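Local coordinates for protein polymerase cofactor VP35 (Reston ebolavirus, PDB 3L2A) that probably binds double-stranded RNA and blocks the host interferon response through its interferon inhibitory domain, besides serving the viral polymerase as a cofactor, at residues A[66-69]-A[70-74]. Sequence-based numbering, arbitrary orientation.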
ATOM      1  N   LEU A  66      -1.853   3.760   7.681  1.00 14.00           N
ATOM      2  CA  LEU A  66      -1.164   3.372   6.452  1.00 14.71           C
ATOM      3  C   LEU A  66      -0.823   4.581   5.610  1.00 15.01           C
ATOM      4  O   LEU A  66       0.262   4.662   5.038  1.00 15.84           O
ATOM      5  CB  LEU A  66      -2.019   2.397   5.666  1.00 14.25           C
ATOM      6  CG  LEU A  66      -2.215   1.014   6.314  1.00 14.99           C
ATOM      7  CD1 LEU A  66      -3.309   0.270   5.576  1.00 18.43           C
ATOM      8  CD2 LEU A  66      -0.898   0.200   6.296  1.00 17.10           C
ATOM      9  N   ILE A  67      -1.757   5.520   5.499  1.00 14.11           N
ATOM     10  CA  ILE A  67      -1.423   6.769   4.805  1.00 16.03           C
ATOM     11  C   ILE A  67      -0.224   7.459   5.463  1.00 16.41           C
ATOM     12  O   ILE A  67       0.707   7.900   4.792  1.00 18.18           O
ATOM     13  CB  ILE A  67      -2.641   7.720   4.759  1.00 17.22           C
ATOM     14  CG1 ILE A  67      -3.740   7.126   3.870  1.00 15.71           C
ATOM     15  CG2 ILE A  67      -2.233   9.133   4.272  1.00 18.70           C
ATOM     16  CD1 ILE A  67      -5.050   7.930   3.891  1.00 18.89           C
ATOM     17  N   GLN A  68      -0.231   7.512   6.791  1.00 16.46           N
ATOM     18  CA  GLN A  68       0.843   8.187   7.502  1.00 18.20           C
ATOM     19  C   GLN A  68       2.187   7.509   7.270  1.00 18.56           C
ATOM     20  O   GLN A  68       3.207   8.190   7.131  1.00 19.39           O
ATOM     21  CB  GLN A  68       0.487   8.327   8.983  1.00 19.83           C
ATOM     22  CG  GLN A  68      -0.747   9.220   9.222  1.00 21.28           C
ATOM     23  CD  GLN A  68      -0.614  10.660   8.742  1.00 28.15           C
ATOM     24  OE1 GLN A  68      -0.760  10.961   7.552  1.00 32.63           O
ATOM     25  NE2 GLN A  68      -0.420  11.576   9.684  1.00 36.42           N
ATOM     26  N   ILE A  69       2.194   6.179   7.212  1.00 17.49           N
ATOM     27  CA  ILE A  69       3.423   5.438   6.868  1.00 18.59           C
ATOM     28  C   ILE A  69       3.997   5.950   5.567  1.00 18.97           C
ATOM     29  O   ILE A  69       5.202   6.238   5.480  1.00 19.61           O
ATOM     30  CB  ILE A  69       3.210   3.899   6.816  1.00 17.96           C
ATOM     31  CG1 ILE A  69       3.005   3.345   8.238  1.00 18.84           C
ATOM     32  CG2 ILE A  69       4.386   3.192   6.070  1.00 17.75           C
ATOM     33  CD1 ILE A  69       2.292   1.954   8.310  1.00 20.01           C
ATOM     34  N   THR A  70       3.149   6.103   4.562  1.00 18.73           N
ATOM     35  CA  THR A  70       3.636   6.510   3.216  1.00 20.21           C
ATOM     36  C   THR A  70       4.243   7.910   3.228  1.00 22.05           C
ATOM     37  O   THR A  70       5.148   8.203   2.446  1.00 22.47           O
ATOM     38  CB  THR A  70       2.563   6.413   2.132  1.00 20.26           C
ATOM     39  OG1 THR A  70       1.538   7.397   2.331  1.00 22.11           O
ATOM     40  CG2 THR A  70       1.955   4.992   2.103  1.00 19.62           C
ATOM     41  N   LYS A  71       3.770   8.730   4.159  1.00 22.90           N
ATOM     42  CA  LYS A  71       4.227  10.115   4.317  1.00 25.64           C
ATOM     43  C   LYS A  71       5.441  10.275   5.246  1.00 26.20           C
ATOM     44  O   LYS A  71       6.254  11.195   5.072  1.00 29.14           O
ATOM     45  CB  LYS A  71       3.059  10.955   4.852  1.00 27.19           C
ATOM     46  CG  LYS A  71       1.949  11.149   3.806  1.00 28.59           C
ATOM     47  CD  LYS A  71       0.622  11.571   4.433  1.00 30.67           C
ATOM     48  CE  LYS A  71       0.690  12.910   5.142  1.00 32.74           C
ATOM     49  NZ  LYS A  71      -0.586  13.144   5.922  1.00 34.46           N
ATOM     50  N   ARG A  72       5.559   9.407   6.239  0.50 25.29           N
ATOM     51  CA  ARG A  72       6.596   9.600   7.249  0.50 26.10           C
ATOM     52  C   ARG A  72       7.889   8.886   6.875  0.50 24.94           C
ATOM     53  O   ARG A  72       8.975   9.423   7.082  0.50 26.49           O
ATOM     54  CB  ARG A  72       6.104   9.160   8.629  0.50 26.80           C
ATOM     55  CG  ARG A  72       4.940   9.989   9.137  0.50 28.12           C
ATOM     56  CD  ARG A  72       4.518   9.598  10.540  0.50 30.74           C
ATOM     57  NE  ARG A  72       3.313  10.329  10.930  0.50 31.52           N
ATOM     58  CZ  ARG A  72       2.428   9.916  11.829  0.50 32.32           C
ATOM     59  NH1 ARG A  72       2.589   8.765  12.471  0.50 31.72           N
ATOM     60  NH2 ARG A  72       1.375  10.673  12.093  0.50 34.37           N
ATOM     61  N   VAL A  73       7.759   7.688   6.309  1.00 22.50           N
ATOM     62  CA  VAL A  73       8.896   6.801   6.127  1.00 21.08           C
ATOM     63  C   VAL A  73       9.543   7.091   4.772  1.00 20.12           C
ATOM     64  O   VAL A  73       8.893   6.892   3.742  1.00 19.44           O
ATOM     65  CB  VAL A  73       8.466   5.316   6.260  1.00 20.19           C
ATOM     66  CG1 VAL A  73       9.669   4.404   6.151  1.00 20.38           C
ATOM     67  CG2 VAL A  73       7.734   5.068   7.604  1.00 20.55           C
ATOM     68  N   PRO A  74      10.803   7.584   4.762  1.00 20.36           N
ATOM     69  CA  PRO A  74      11.441   8.068   3.538  1.00 21.08           C
ATOM     70  C   PRO A  74      11.427   7.172   2.327  1.00 20.82           C
ATOM     71  O   PRO A  74      11.415   7.690   1.193  1.00 21.50           O
ATOM     72  CB  PRO A  74      12.901   8.276   3.968  1.00 22.03           C
ATOM     73  CG  PRO A  74      12.816   8.675   5.345  1.00 23.93           C
ATOM     74  CD  PRO A  74      11.676   7.827   5.938  1.00 21.74           C
TER
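The carbonyl oxygen of Ile-67 takes two donors from the next turn of helix 62-72: the backbone N of Lys-71, at 3.2 Å, and the hydroxyl OG1 of Thr-70, at 2.6 Å. The hydroxyl gives its proton in the carbonyl plane, on a lone pair; a chi1 of 69° sets OG1 between the backbone N and the carbonyl carbon, turned back toward the preceding turn. The methyl CG2 of Thr-70 lies 3.4 Å from Leu-66 O. Gln-68, bent at chi2 (-61°), bonds to Lys-71 with its amide oxygen and meets Arg-72 with its CB. Its OE1 accepts from Lys-71 NZ at 2.7 Å, in the amide plane and on a lone pair, while the lysine CD runs beside Ile-67 CG2. In the conformer of Arg-72 described, one of two modelled, Gln-68 CB sits over the centre of one guanidinium face, 3.8 Å above it, and the guanidinium and amide planes stand 69° apart. Gln-68 and Arg-72 run along the flank of helix 45-57. Toward the same helix, Ile-69 and Val-73 lie side by side, their CG2 methyls 4.1 Å apart, and Ile-69 also packs on Phe-52. Val-73 N still bonds to Ile-69 O, although Val-73 itself leaves helical geometry. In this last turn the carbonyl dipole of the Gln-68 side chain probably stabilises the lysine ammonium.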